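Local coordinates for protein P35 (Autographa californica nucleopolyhedrovirus, PDB 1P35) that blocks caspases and so inhibits the apoptotic response of the infected insect host cell, and also suppresses its antiviral RNA interference, at residues 96-101 with 162-167; 11-16 with 27-32; 40-45 with 152-157; 31-36 with 156-161. All coordinates share one frame; numbering follows the deposited sequence.

Interaction 1. Residues 96-101 with 162-167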
loop_
_atom_site.group_PDB
_atom_site.type_symbol
_atom_site.label_atom_id
_atom_site.label_comp_id
_atom_site.label_asym_id
_atom_site.label_seq_id
_atom_site.Cartn_x
_atom_site.Cartn_y
_atom_site.Cartn_z
ATOM N N LYS A 96 -5.249 3.046 -12.947
ATOM C CA LYS A 96 -6.239 2.059 -12.531
ATOM C C LYS A 96 -5.973 0.706 -13.189
ATOM O O LYS A 96 -5.462 0.640 -14.301
ATOM C CB LYS A 96 -7.668 2.489 -12.894
ATOM C CG LYS A 96 -7.967 2.544 -14.399
ATOM C CD LYS A 96 -9.469 2.788 -14.660
ATOM C CE LYS A 96 -9.714 3.412 -16.045
ATOM N NZ LYS A 96 -9.133 2.639 -17.177
ATOM N N ASP A 97 -6.311 -0.365 -12.488
ATOM C CA ASP A 97 -6.160 -1.699 -13.056
ATOM C C ASP A 97 -6.976 -1.904 -14.336
ATOM O O ASP A 97 -8.125 -1.441 -14.432
ATOM C CB ASP A 97 -6.631 -2.768 -12.058
ATOM C CG ASP A 97 -5.860 -2.745 -10.756
ATOM O OD1 ASP A 97 -4.647 -2.422 -10.773
ATOM O OD2 ASP A 97 -6.468 -3.078 -9.713
ATOM N N GLU A 98 -6.390 -2.595 -15.321
ATOM C CA GLU A 98 -7.118 -2.916 -16.551
ATOM C C GLU A 98 -7.544 -4.390 -16.395
ATOM O O GLU A 98 -6.884 -5.151 -15.699
ATOM C CB GLU A 98 -6.244 -2.761 -17.791
ATOM C CG GLU A 98 -5.849 -1.357 -18.171
ATOM C CD GLU A 98 -6.984 -0.586 -18.775
ATOM O OE1 GLU A 98 -7.978 -0.333 -18.064
ATOM O OE2 GLU A 98 -6.888 -0.240 -19.969
ATOM N N HIS A 99 -8.645 -4.787 -17.029
ATOM C CA HIS A 99 -9.095 -6.157 -16.919
ATOM C C HIS A 99 -9.096 -6.912 -18.229
ATOM O O HIS A 99 -9.586 -6.414 -19.248
ATOM C CB HIS A 99 -10.490 -6.202 -16.304
ATOM C CG HIS A 99 -10.543 -5.623 -14.927
ATOM N ND1 HIS A 99 -10.470 -4.266 -14.686
ATOM C CD2 HIS A 99 -10.623 -6.216 -13.714
ATOM C CE1 HIS A 99 -10.510 -4.050 -13.384
ATOM N NE2 HIS A 99 -10.604 -5.217 -12.771
ATOM N N TYR A 100 -8.493 -8.097 -18.222
ATOM C CA TYR A 100 -8.520 -8.880 -19.419
ATOM C C TYR A 100 -9.957 -9.413 -19.554
ATOM O O TYR A 100 -10.647 -9.632 -18.556
ATOM C CB TYR A 100 -7.606 -10.097 -19.348
ATOM C CG TYR A 100 -6.097 -9.841 -19.389
ATOM C CD1 TYR A 100 -5.368 -9.566 -18.231
ATOM C CD2 TYR A 100 -5.408 -9.981 -20.569
ATOM C CE1 TYR A 100 -3.981 -9.454 -18.267
ATOM C CE2 TYR A 100 -4.024 -9.873 -20.618
ATOM C CZ TYR A 100 -3.312 -9.615 -19.476
ATOM O OH TYR A 100 -1.933 -9.533 -19.554
ATOM N N SER A 101 -10.372 -9.611 -20.801
ATOM C CA SER A 101 -11.660 -10.194 -21.134
ATOM C C SER A 101 -11.365 -11.745 -21.172
ATOM O O SER A 101 -10.519 -12.209 -21.928
ATOM C CB SER A 101 -12.110 -9.649 -22.513
ATOM O OG SER A 101 -13.404 -10.095 -22.833
ATOM N N SER A 162 -0.287 0.584 -16.130
ATOM C CA SER A 162 -1.290 -0.199 -15.421
ATOM C C SER A 162 -0.958 -1.677 -15.156
ATOM O O SER A 162 -0.213 -2.282 -15.915
ATOM C CB SER A 162 -2.615 -0.233 -16.228
ATOM O OG SER A 162 -3.296 0.993 -16.203
ATOM N N ASN A 163 -1.532 -2.233 -14.079
ATOM C CA ASN A 163 -1.473 -3.672 -13.848
ATOM C C ASN A 163 -2.654 -4.173 -14.689
ATOM O O ASN A 163 -3.725 -3.493 -14.727
ATOM C CB ASN A 163 -1.763 -4.057 -12.398
ATOM C CG ASN A 163 -0.566 -3.826 -11.474
ATOM O OD1 ASN A 163 0.526 -4.325 -11.712
ATOM N ND2 ASN A 163 -0.789 -3.081 -10.418
ATOM N N GLN A 164 -2.470 -5.315 -15.374
ATOM C CA GLN A 164 -3.529 -5.910 -16.187
ATOM C C GLN A 164 -3.963 -7.063 -15.314
ATOM O O GLN A 164 -3.130 -7.878 -14.947
ATOM C CB GLN A 164 -3.019 -6.434 -17.515
ATOM C CG GLN A 164 -1.936 -5.579 -18.158
ATOM C CD GLN A 164 -2.326 -4.153 -18.276
ATOM O OE1 GLN A 164 -3.516 -3.829 -18.361
ATOM N NE2 GLN A 164 -1.330 -3.273 -18.308
ATOM N N VAL A 165 -5.257 -7.152 -14.984
ATOM C CA VAL A 165 -5.692 -8.164 -14.036
ATOM C C VAL A 165 -6.872 -9.027 -14.489
ATOM O O VAL A 165 -7.576 -8.703 -15.459
ATOM C CB VAL A 165 -6.015 -7.469 -12.677
ATOM C CG1 VAL A 165 -4.910 -6.437 -12.336
ATOM C CG2 VAL A 165 -7.353 -6.673 -12.779
ATOM N N LEU A 166 -7.039 -10.171 -13.828
ATOM C CA LEU A 166 -8.148 -11.067 -14.148
ATOM C C LEU A 166 -8.262 -12.021 -13.001
ATOM O O LEU A 166 -7.307 -12.220 -12.271
ATOM C CB LEU A 166 -7.921 -11.861 -15.432
ATOM C CG LEU A 166 -6.819 -12.949 -15.451
ATOM C CD1 LEU A 166 -7.379 -14.291 -15.053
ATOM C CD2 LEU A 166 -6.266 -13.108 -16.853
ATOM N N SER A 167 -9.458 -12.569 -12.822
ATOM C CA SER A 167 -9.708 -13.563 -11.806
ATOM C C SER A 167 -10.983 -14.313 -12.187
ATOM O O SER A 167 -11.892 -13.744 -12.755
ATOM C CB SER A 167 -9.828 -12.925 -10.415
ATOM O OG SER A 167 -10.755 -11.850 -10.398
HETATM O O HOH W 1 -3.016 -0.519 -12.161
#
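S162 OG, anti to its own carbonyl carbon and beside the backbone N (chi1 -72°), donates to K96 O at 2.9 Å, tilted 24° from the carbonyl plane. Next to it, N163 gives its carbonyl to E98 N (O to N 2.9 Å), the first rung of a short parallel ladder, while one water bridges N163 N and D97 OD1. Q164 pairs with E98 across the parallel bridge, and the two side chains run side by side. Q164 OE1, buried and without a polar partner in the model, lies against E98 CB, and Q164 CB meets Y100 CE1 at 3.3 Å. V165 takes two rungs, its N bonded to E98 O and its O to Y100 N. Its CG2 sits over one face of the H99 imidazole, 3.8 Å from the ring centroid and offset toward the rim, a CH-pi contact. L166 then packs CD2 on Y100 CD1 at 3.9 Å. The pairing sets strand 98-106 parallel beside strand 164-170; on the latter's other side Q164 and L166 bond to N31 and Y29 of strand 24-33. Y100 OH is hydrogen-bonded to N31 OD1, and the Y100 side chain also touches C152 and L154 of strand 148-154 and M44 of strand 42-48.

Interaction 2. Residues 11-16 with 27-32. With PO4 (phosphate ion), chain D; EDO (1,2-ethanediol), chain G.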
loop_
_atom_site.group_PDB
_atom_site.type_symbol
_atom_site.label_atom_id
_atom_site.label_comp_id
_atom_site.label_asym_id
_atom_site.label_seq_id
_atom_site.Cartn_x
_atom_site.Cartn_y
_atom_site.Cartn_z
ATOM N N SER A 11 6.298 -8.198 -17.406
ATOM C CA SER A 11 7.050 -8.435 -16.161
ATOM C C SER A 11 6.110 -8.429 -14.968
ATOM O O SER A 11 4.900 -8.225 -15.107
ATOM C CB SER A 11 8.165 -7.387 -15.922
ATOM O OG SER A 11 7.674 -6.095 -15.587
ATOM N N GLN A 12 6.659 -8.702 -13.795
ATOM C CA GLN A 12 5.886 -8.642 -12.572
ATOM C C GLN A 12 4.524 -9.373 -12.576
ATOM O O GLN A 12 3.473 -8.771 -12.282
ATOM C CB GLN A 12 5.649 -7.172 -12.198
ATOM C CG GLN A 12 6.896 -6.284 -12.122
ATOM C CD GLN A 12 6.512 -4.801 -12.081
ATOM O OE1 GLN A 12 6.085 -4.265 -11.042
ATOM N NE2 GLN A 12 6.603 -4.149 -13.244
ATOM N N THR A 13 4.560 -10.674 -12.850
ATOM C CA THR A 13 3.374 -11.491 -12.854
ATOM C C THR A 13 3.131 -11.994 -11.421
ATOM O O THR A 13 4.039 -12.483 -10.747
ATOM C CB THR A 13 3.532 -12.670 -13.875
ATOM O OG1 THR A 13 3.716 -12.127 -15.197
ATOM C CG2 THR A 13 2.299 -13.545 -13.901
ATOM N N ILE A 14 1.896 -11.834 -10.963
ATOM C CA ILE A 14 1.475 -12.257 -9.632
ATOM C C ILE A 14 0.276 -13.184 -9.794
ATOM O O ILE A 14 -0.690 -12.838 -10.465
ATOM C CB ILE A 14 1.090 -11.028 -8.800
ATOM C CG1 ILE A 14 2.274 -10.039 -8.817
ATOM C CG2 ILE A 14 0.820 -11.419 -7.368
ATOM C CD1 ILE A 14 2.031 -8.769 -8.028
ATOM N N ILE A 15 0.322 -14.329 -9.114
ATOM C CA ILE A 15 -0.676 -15.348 -9.239
ATOM C C ILE A 15 -1.113 -15.874 -7.916
ATOM O O ILE A 15 -0.301 -16.008 -7.006
ATOM C CB ILE A 15 -0.090 -16.557 -9.999
ATOM C CG1 ILE A 15 0.311 -16.148 -11.413
ATOM C CG2 ILE A 15 -1.045 -17.766 -9.926
ATOM C CD1 ILE A 15 1.127 -17.286 -12.131
ATOM N N ARG A 16 -2.409 -16.183 -7.822
ATOM C CA ARG A 16 -2.950 -16.801 -6.619
ATOM C C ARG A 16 -4.008 -17.769 -7.118
ATOM O O ARG A 16 -4.794 -17.450 -8.026
ATOM C CB ARG A 16 -3.604 -15.790 -5.672
ATOM C CG ARG A 16 -3.805 -16.389 -4.299
ATOM C CD ARG A 16 -4.680 -15.531 -3.338
ATOM N NE ARG A 16 -6.043 -15.474 -3.841
ATOM C CZ ARG A 16 -7.039 -14.786 -3.299
ATOM N NH1 ARG A 16 -6.841 -14.063 -2.200
ATOM N NH2 ARG A 16 -8.245 -14.849 -3.859
ATOM N N LEU A 27 -8.536 -18.608 -9.657
ATOM C CA LEU A 27 -7.282 -18.175 -10.173
ATOM C C LEU A 27 -7.319 -16.655 -10.310
ATOM O O LEU A 27 -8.226 -16.123 -10.941
ATOM C CB LEU A 27 -7.000 -18.781 -11.556
ATOM C CG LEU A 27 -5.726 -18.159 -12.145
ATOM C CD1 LEU A 27 -4.522 -18.654 -11.314
ATOM C CD2 LEU A 27 -5.511 -18.569 -13.606
ATOM N N VAL A 28 -6.326 -15.990 -9.705
ATOM C CA VAL A 28 -6.135 -14.561 -9.760
ATOM C C VAL A 28 -4.801 -14.486 -10.496
ATOM O O VAL A 28 -3.800 -15.185 -10.156
ATOM C CB VAL A 28 -6.071 -13.900 -8.360
ATOM C CG1 VAL A 28 -5.612 -12.440 -8.517
ATOM C CG2 VAL A 28 -7.455 -13.826 -7.754
ATOM N N TYR A 29 -4.789 -13.677 -11.546
ATOM C CA TYR A 29 -3.621 -13.627 -12.388
ATOM C C TYR A 29 -3.486 -12.147 -12.737
ATOM O O TYR A 29 -4.424 -11.551 -13.296
ATOM C CB TYR A 29 -3.862 -14.502 -13.659
ATOM C CG TYR A 29 -2.604 -14.703 -14.521
ATOM C CD1 TYR A 29 -2.131 -13.664 -15.289
ATOM C CD2 TYR A 29 -1.861 -15.906 -14.500
ATOM C CE1 TYR A 29 -0.969 -13.759 -16.020
ATOM C CE2 TYR A 29 -0.643 -16.032 -15.250
ATOM C CZ TYR A 29 -0.218 -14.912 -16.017
ATOM O OH TYR A 29 0.935 -14.888 -16.794
ATOM N N ILE A 30 -2.319 -11.587 -12.398
ATOM C CA ILE A 30 -2.004 -10.174 -12.585
ATOM C C ILE A 30 -0.623 -10.042 -13.234
ATOM O O ILE A 30 0.358 -10.762 -12.856
ATOM C CB ILE A 30 -1.883 -9.440 -11.191
ATOM C CG1 ILE A 30 -3.202 -9.406 -10.470
ATOM C CG2 ILE A 30 -1.398 -8.002 -11.339
ATOM C CD1 ILE A 30 -3.011 -9.892 -8.986
ATOM N N ASN A 31 -0.528 -9.151 -14.221
ATOM C CA ASN A 31 0.802 -8.905 -14.809
ATOM C C ASN A 31 0.904 -7.473 -15.295
ATOM O O ASN A 31 -0.055 -6.708 -15.181
ATOM C CB ASN A 31 1.151 -9.891 -15.953
ATOM C CG ASN A 31 0.286 -9.730 -17.206
ATOM O OD1 ASN A 31 -0.496 -8.778 -17.354
ATOM N ND2 ASN A 31 0.412 -10.700 -18.114
ATOM N N LYS A 32 2.070 -7.100 -15.806
ATOM C CA LYS A 32 2.254 -5.750 -16.315
ATOM C C LYS A 32 2.886 -5.695 -17.679
ATOM O O LYS A 32 4.074 -6.010 -17.846
ATOM C CB LYS A 32 3.048 -4.919 -15.310
ATOM C CG LYS A 32 3.144 -3.437 -15.648
ATOM C CD LYS A 32 3.759 -2.642 -14.497
ATOM C CE LYS A 32 2.942 -2.848 -13.220
ATOM N NZ LYS A 32 3.429 -2.054 -12.079
HETATM P P PO4 D . -10.430 -13.070 -0.875
HETATM O O1 PO4 D . -10.791 -14.051 -1.984
HETATM O O2 PO4 D . -11.660 -12.247 -0.545
HETATM O O3 PO4 D . -9.968 -13.815 0.370
HETATM O O4 PO4 D . -9.300 -12.208 -1.365
HETATM C C1 EDO G . -2.967 -13.042 -0.101
HETATM O O1 EDO G . -3.227 -12.516 1.229
HETATM C C2 EDO G . -3.310 -14.496 -0.199
HETATM O O2 EDO G . -4.703 -14.631 -0.090
HETATM O O HOH W 2 2.425 -12.708 -17.417
#
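I15 and Y29 form a non-hydrogen-bonded pair of this antiparallel hairpin, their side chains running alongside each other. Y29 CG is anti to its backbone N (chi1 -171°), and I15 CG1 packs 3.8 Å from Y29 CD2, with I15 CD1 close to CE2. Farther along the ring T13 CG2 approaches the phenol, 3.5 Å from Y29 OH. The T13 hydroxyl shares a water with Y29 OH and N31 ND2, which donates to it; N31 OD1 is hydrogen-bonded to Y100 OH. On the I14, R16 and V28 face, I14 CB meets I30 CB at 4.1 Å. R16 starts with CG anti to the backbone N and bends at chi3; its NH1 donates to 1,2-ethanediol O2 and, at 3.2 Å, to phosphate O4, its NH2 to phosphate O1. E26 forms a salt bridge with the same NH2, and K58 of the same chain and R79 of the second subunit also bind the phosphate. Paired backbone bonds join I14 with I30 and R16 with V28, I14 N to I30 O measuring 2.7 Å. Between S11 and I14 the register slips by one residue, a beta bulge; Q12 NE2 reaches S11 OG at 3.2 Å and comes within 3.5 Å of K32 CD. The hairpin is thus apolar and water-bridged around Y29, whereas R16, partly balanced by E26, would with K58 and R79 of the second subunit favour an anion, here probably from the crystallisation liquor.

Interaction 3. Residues 40-45 with 152-157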
loop_
_atom_site.group_PDB
_atom_site.type_symbol
_atom_site.label_atom_id
_atom_site.label_comp_id
_atom_site.label_asym_id
_atom_site.label_seq_id
_atom_site.Cartn_x
_atom_site.Cartn_y
_atom_site.Cartn_z
ATOM N N LYS A 40 -3.858 -3.844 -32.051
ATOM C CA LYS A 40 -4.734 -5.020 -31.858
ATOM C C LYS A 40 -4.619 -5.566 -30.430
ATOM O O LYS A 40 -3.704 -5.220 -29.699
ATOM C CB LYS A 40 -4.392 -6.099 -32.884
ATOM C CG LYS A 40 -4.695 -5.591 -34.293
ATOM C CD LYS A 40 -4.207 -6.520 -35.386
ATOM C CE LYS A 40 -4.622 -5.977 -36.764
ATOM N NZ LYS A 40 -4.149 -6.919 -37.820
ATOM N N PRO A 41 -5.574 -6.396 -30.000
ATOM C CA PRO A 41 -5.450 -6.904 -28.633
ATOM C C PRO A 41 -4.306 -7.905 -28.376
ATOM O O PRO A 41 -3.710 -8.508 -29.302
ATOM C CB PRO A 41 -6.817 -7.535 -28.380
ATOM C CG PRO A 41 -7.736 -6.863 -29.501
ATOM C CD PRO A 41 -6.797 -6.921 -30.637
ATOM N N VAL A 42 -3.998 -8.035 -27.090
ATOM C CA VAL A 42 -3.008 -8.972 -26.602
ATOM C C VAL A 42 -3.883 -10.193 -26.255
ATOM O O VAL A 42 -4.920 -10.053 -25.592
ATOM C CB VAL A 42 -2.341 -8.446 -25.286
ATOM C CG1 VAL A 42 -1.441 -9.516 -24.687
ATOM C CG2 VAL A 42 -1.567 -7.166 -25.556
ATOM N N LEU A 43 -3.496 -11.362 -26.744
ATOM C CA LEU A 43 -4.203 -12.601 -26.433
ATOM C C LEU A 43 -3.256 -13.402 -25.512
ATOM O O LEU A 43 -2.200 -13.869 -25.949
ATOM C CB LEU A 43 -4.470 -13.415 -27.706
ATOM C CG LEU A 43 -4.986 -12.598 -28.899
ATOM C CD1 LEU A 43 -5.455 -13.494 -30.037
ATOM C CD2 LEU A 43 -6.129 -11.707 -28.417
ATOM N N MET A 44 -3.592 -13.486 -24.231
ATOM C CA MET A 44 -2.780 -14.258 -23.312
ATOM C C MET A 44 -3.542 -15.552 -23.024
ATOM O O MET A 44 -4.711 -15.518 -22.689
ATOM C CB MET A 44 -2.540 -13.494 -22.014
ATOM C CG MET A 44 -1.840 -14.350 -20.955
ATOM S SD MET A 44 -1.277 -13.502 -19.450
ATOM C CE MET A 44 -2.831 -13.002 -18.643
ATOM N N MET A 45 -2.901 -16.689 -23.170
ATOM C CA MET A 45 -3.622 -17.931 -22.934
ATOM C C MET A 45 -2.849 -18.842 -22.070
ATOM O O MET A 45 -1.628 -18.763 -22.031
ATOM C CB MET A 45 -3.913 -18.620 -24.254
ATOM C CG MET A 45 -4.495 -17.677 -25.342
ATOM S SD MET A 45 -5.261 -18.716 -26.581
ATOM C CE MET A 45 -5.243 -17.544 -28.012
ATOM N N CYS A 152 -7.365 -14.922 -22.536
ATOM C CA CYS A 152 -7.472 -13.594 -21.948
ATOM C C CYS A 152 -7.198 -12.485 -22.958
ATOM O O CYS A 152 -6.127 -12.455 -23.545
ATOM C CB CYS A 152 -6.515 -13.568 -20.778
ATOM S SG CYS A 152 -6.779 -15.122 -19.721
ATOM N N VAL A 153 -8.163 -11.588 -23.176
ATOM C CA VAL A 153 -7.976 -10.542 -24.188
ATOM C C VAL A 153 -7.773 -9.184 -23.552
ATOM O O VAL A 153 -8.473 -8.819 -22.632
ATOM C CB VAL A 153 -9.170 -10.413 -25.187
ATOM C CG1 VAL A 153 -8.821 -9.360 -26.249
ATOM C CG2 VAL A 153 -9.474 -11.764 -25.873
ATOM N N LEU A 154 -6.767 -8.457 -24.024
ATOM C CA LEU A 154 -6.503 -7.150 -23.481
ATOM C C LEU A 154 -6.704 -6.139 -24.587
ATOM O O LEU A 154 -5.947 -6.131 -25.551
ATOM C CB LEU A 154 -5.067 -7.075 -22.956
ATOM C CG LEU A 154 -4.712 -5.785 -22.207
ATOM C CD1 LEU A 154 -5.630 -5.678 -21.008
ATOM C CD2 LEU A 154 -3.224 -5.808 -21.728
ATOM N N LYS A 155 -7.743 -5.309 -24.457
ATOM C CA LYS A 155 -8.019 -4.268 -25.440
ATOM C C LYS A 155 -6.760 -3.416 -25.519
ATOM O O LYS A 155 -6.144 -3.154 -24.502
ATOM C CB LYS A 155 -9.222 -3.417 -24.996
ATOM C CG LYS A 155 -10.574 -4.170 -24.961
ATOM C CD LYS A 155 -11.795 -3.256 -24.642
ATOM C CE LYS A 155 -13.134 -4.022 -24.726
ATOM N NZ LYS A 155 -14.345 -3.160 -24.500
ATOM N N PRO A 156 -6.372 -2.968 -26.725
ATOM C CA PRO A 156 -5.204 -2.142 -27.085
ATOM C C PRO A 156 -4.969 -0.727 -26.541
ATOM O O PRO A 156 -3.811 -0.257 -26.508
ATOM C CB PRO A 156 -5.261 -2.131 -28.609
ATOM C CG PRO A 156 -6.724 -2.152 -28.853
ATOM C CD PRO A 156 -7.104 -3.310 -27.954
ATOM N N GLY A 157 -6.026 -0.028 -26.144
ATOM C CA GLY A 157 -5.792 1.312 -25.640
ATOM C C GLY A 157 -5.274 1.439 -24.210
ATOM O O GLY A 157 -5.019 2.553 -23.779
#
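P41 CB presses on V153 CG1 at 3.4 Å, tighter than usual for two carbons, just where strand 42-48 begins to pair with strand 148-154; this V153 methyl is the one anti to its backbone N (chi1 -176°). The pyrrolidine rings of P41 and P156 lie side by side, P41 CG 3.9 Å from P156 CD, and P156 CB rests against K40 O. Inward from the prolines, V42 and L154 exchange two backbone bonds; V42 N reaches L154 O at 3.1 Å, and the two CB atoms stand 3.8 Å apart. M44 and C152 repeat the pattern, C152 N to M44 O being 2.7 Å, and C152 CB also leans on that oxygen. L43 and V153 form the non-hydrogen-bonded pair between them, on the opposite face, where both touch H121. Around this first shell, Y100 of strand 98-106 packs on M44, C152 and L154, and I33 of strand 24-33 on V42 and L154. F4 and V2 bond the outer edge of 42-45 at L43 and M45, while Y123 OH bonds P41 O and K40 NZ bonds D122 O. Chemically, the paired backbone N-H and C=O groups of V42, M44, C152 and L154 satisfy one another beside an apolar face, and the ladder ends at two prolines packed ring beside ring.

Interaction 4. Residues 31-36 with 156-161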
loop_
_atom_site.group_PDB
_atom_site.type_symbol
_atom_site.label_atom_id
_atom_site.label_comp_id
_atom_site.label_asym_id
_atom_site.label_seq_id
_atom_site.Cartn_x
_atom_site.Cartn_y
_atom_site.Cartn_z
ATOM N N ASN A 31 -0.528 -9.151 -14.221
ATOM C CA ASN A 31 0.802 -8.905 -14.809
ATOM C C ASN A 31 0.904 -7.473 -15.295
ATOM O O ASN A 31 -0.055 -6.708 -15.181
ATOM C CB ASN A 31 1.151 -9.891 -15.953
ATOM C CG ASN A 31 0.286 -9.730 -17.206
ATOM O OD1 ASN A 31 -0.496 -8.778 -17.354
ATOM N ND2 ASN A 31 0.412 -10.700 -18.114
ATOM N N LYS A 32 2.070 -7.100 -15.806
ATOM C CA LYS A 32 2.254 -5.750 -16.315
ATOM C C LYS A 32 2.886 -5.695 -17.679
ATOM O O LYS A 32 4.074 -6.010 -17.846
ATOM C CB LYS A 32 3.048 -4.919 -15.310
ATOM C CG LYS A 32 3.144 -3.437 -15.648
ATOM C CD LYS A 32 3.759 -2.642 -14.497
ATOM C CE LYS A 32 2.942 -2.848 -13.220
ATOM N NZ LYS A 32 3.429 -2.054 -12.079
ATOM N N ILE A 33 2.102 -5.281 -18.663
ATOM C CA ILE A 33 2.582 -5.191 -20.064
ATOM C C ILE A 33 3.139 -3.818 -20.450
ATOM O O ILE A 33 2.531 -2.792 -20.198
ATOM C CB ILE A 33 1.442 -5.626 -21.042
ATOM C CG1 ILE A 33 1.138 -7.108 -20.782
ATOM C CG2 ILE A 33 1.847 -5.384 -22.531
ATOM C CD1 ILE A 33 -0.022 -7.696 -21.553
ATOM N N MET A 34 4.306 -3.829 -21.077
ATOM C CA MET A 34 5.042 -2.624 -21.472
ATOM C C MET A 34 4.821 -1.915 -22.820
ATOM O O MET A 34 5.263 -0.772 -22.971
ATOM C CB MET A 34 6.534 -2.911 -21.354
ATOM C CG MET A 34 7.087 -2.830 -19.948
ATOM S SD MET A 34 6.928 -1.161 -19.291
ATOM C CE MET A 34 7.755 -0.112 -20.641
ATOM N N ASN A 35 4.168 -2.545 -23.792
ATOM C CA ASN A 35 3.974 -1.896 -25.110
ATOM C C ASN A 35 2.974 -0.728 -25.208
ATOM O O ASN A 35 1.924 -0.732 -24.562
ATOM C CB ASN A 35 3.590 -2.959 -26.130
ATOM C CG ASN A 35 4.604 -4.064 -26.193
ATOM O OD1 ASN A 35 4.946 -4.669 -25.164
ATOM N ND2 ASN A 35 5.103 -4.342 -27.388
ATOM N N THR A 36 3.312 0.272 -26.026
ATOM C CA THR A 36 2.441 1.450 -26.227
ATOM C C THR A 36 1.843 1.493 -27.626
ATOM O O THR A 36 0.748 2.028 -27.818
ATOM C CB THR A 36 3.170 2.822 -26.038
ATOM O OG1 THR A 36 4.317 2.884 -26.895
ATOM C CG2 THR A 36 3.550 3.053 -24.588
ATOM N N PRO A 156 -6.372 -2.968 -26.725
ATOM C CA PRO A 156 -5.204 -2.142 -27.085
ATOM C C PRO A 156 -4.969 -0.727 -26.541
ATOM O O PRO A 156 -3.811 -0.257 -26.508
ATOM C CB PRO A 156 -5.261 -2.131 -28.609
ATOM C CG PRO A 156 -6.724 -2.152 -28.853
ATOM C CD PRO A 156 -7.104 -3.310 -27.954
ATOM N N GLY A 157 -6.026 -0.028 -26.144
ATOM C CA GLY A 157 -5.792 1.312 -25.640
ATOM C C GLY A 157 -5.274 1.439 -24.210
ATOM O O GLY A 157 -5.019 2.553 -23.779
ATOM N N PHE A 158 -5.101 0.328 -23.488
ATOM C CA PHE A 158 -4.652 0.344 -22.079
ATOM C C PHE A 158 -3.492 1.287 -21.759
ATOM O O PHE A 158 -2.652 1.597 -22.609
ATOM C CB PHE A 158 -4.292 -1.089 -21.612
ATOM C CG PHE A 158 -2.979 -1.623 -22.165
ATOM C CD1 PHE A 158 -2.927 -2.268 -23.394
ATOM C CD2 PHE A 158 -1.798 -1.458 -21.457
ATOM C CE1 PHE A 158 -1.730 -2.738 -23.907
ATOM C CE2 PHE A 158 -0.573 -1.937 -21.976
ATOM C CZ PHE A 158 -0.545 -2.568 -23.190
ATOM N N GLU A 159 -3.435 1.740 -20.517
ATOM C CA GLU A 159 -2.350 2.620 -20.142
ATOM C C GLU A 159 -1.098 1.850 -19.671
ATOM O O GLU A 159 -1.144 1.019 -18.747
ATOM C CB GLU A 159 -2.834 3.604 -19.078
ATOM C CG GLU A 159 -2.771 5.056 -19.533
ATOM C CD GLU A 159 -1.339 5.503 -19.864
ATOM O OE1 GLU A 159 -0.395 4.681 -19.717
ATOM O OE2 GLU A 159 -1.156 6.678 -20.271
ATOM N N ASN A 160 0.006 2.134 -20.351
ATOM C CA ASN A 160 1.323 1.556 -20.094
ATOM C C ASN A 160 1.581 1.147 -18.631
ATOM O O ASN A 160 1.799 -0.025 -18.309
ATOM C CB ASN A 160 2.376 2.584 -20.515
ATOM C CG ASN A 160 3.692 1.945 -20.922
ATOM O OD1 ASN A 160 3.752 1.116 -21.836
ATOM N ND2 ASN A 160 4.756 2.341 -20.259
ATOM N N GLY A 161 1.555 2.123 -17.739
ATOM C CA GLY A 161 1.815 1.826 -16.350
ATOM C C GLY A 161 0.794 1.061 -15.529
ATOM O O GLY A 161 0.994 0.918 -14.343
HETATM O O HOH W 3 3.726 0.494 -13.005
#
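F158 CG stands between its backbone N and carbonyl carbon (chi1 74°), the crowded position, and the far end of the ring meets the chain at 33-35. There I33 CG2 lies 3.8 Å from F158 CZ, the two side chains crossing at about a right angle. The same ring end lies among carbonyls: I33 O is at the ring edge, near its plane, 3.7 Å from F158 CE2, and N35 O is 3.4 Å from F158 CZ. Ring hydrogens carry slight positive charge, so I33 O should find a mildly favourable setting at that edge. N160 extends CG anti to its backbone N (chi1 -153°), which sets N160 CG 3.7 Å from M34 O. T36 CG2 also borders this side chain, 3.8 Å from N160 CG, and the M34 side chain brings its CE toward N160 as well, the two crossing obliquely. At the strand end, K32 reaches the loop through water: K32 NZ donates to it at 2.7 Å, and the water donates to G161 O at 3.1 Å. Around the contact, N35 OD1 accepts from D9 N and M34 shares a backbone bond with D9; these tie residues 34-35, just after strand 24-33, to D9. E98 and Q164 touch F158, and Y100 touches I33. The loop before strand 164-170 thus meets the end of strand 24-33 without a beta bridge: an aromatic ring set against I33 and the carbonyls of residues 33 and 35 supplies the buried part, and a water-mediated link from the K32 ammonium to G161 O the polar one.

In the fold
Interactions 1, 2 and 3 are backbone ladders, parallel in the first and antiparallel in the other two; interaction 4 lacks one and joins a loop to a strand end. Interactions 2 and 3 are made mostly by buried residues, with no exposed ones among those that touch, whereas 1 and 4 have exposed residues at their margins. Interaction 2 also lies nearest the chain's centre, about 6 Å from it centre to centre. Strand 24-33 serves both 2 and 4, and the loop at P156 and G157 is common to 3 and 4. Interaction 3 is almost wholly apolar beyond its backbone, whereas charged groups and waters gather at the margins of 1, 2 and 4.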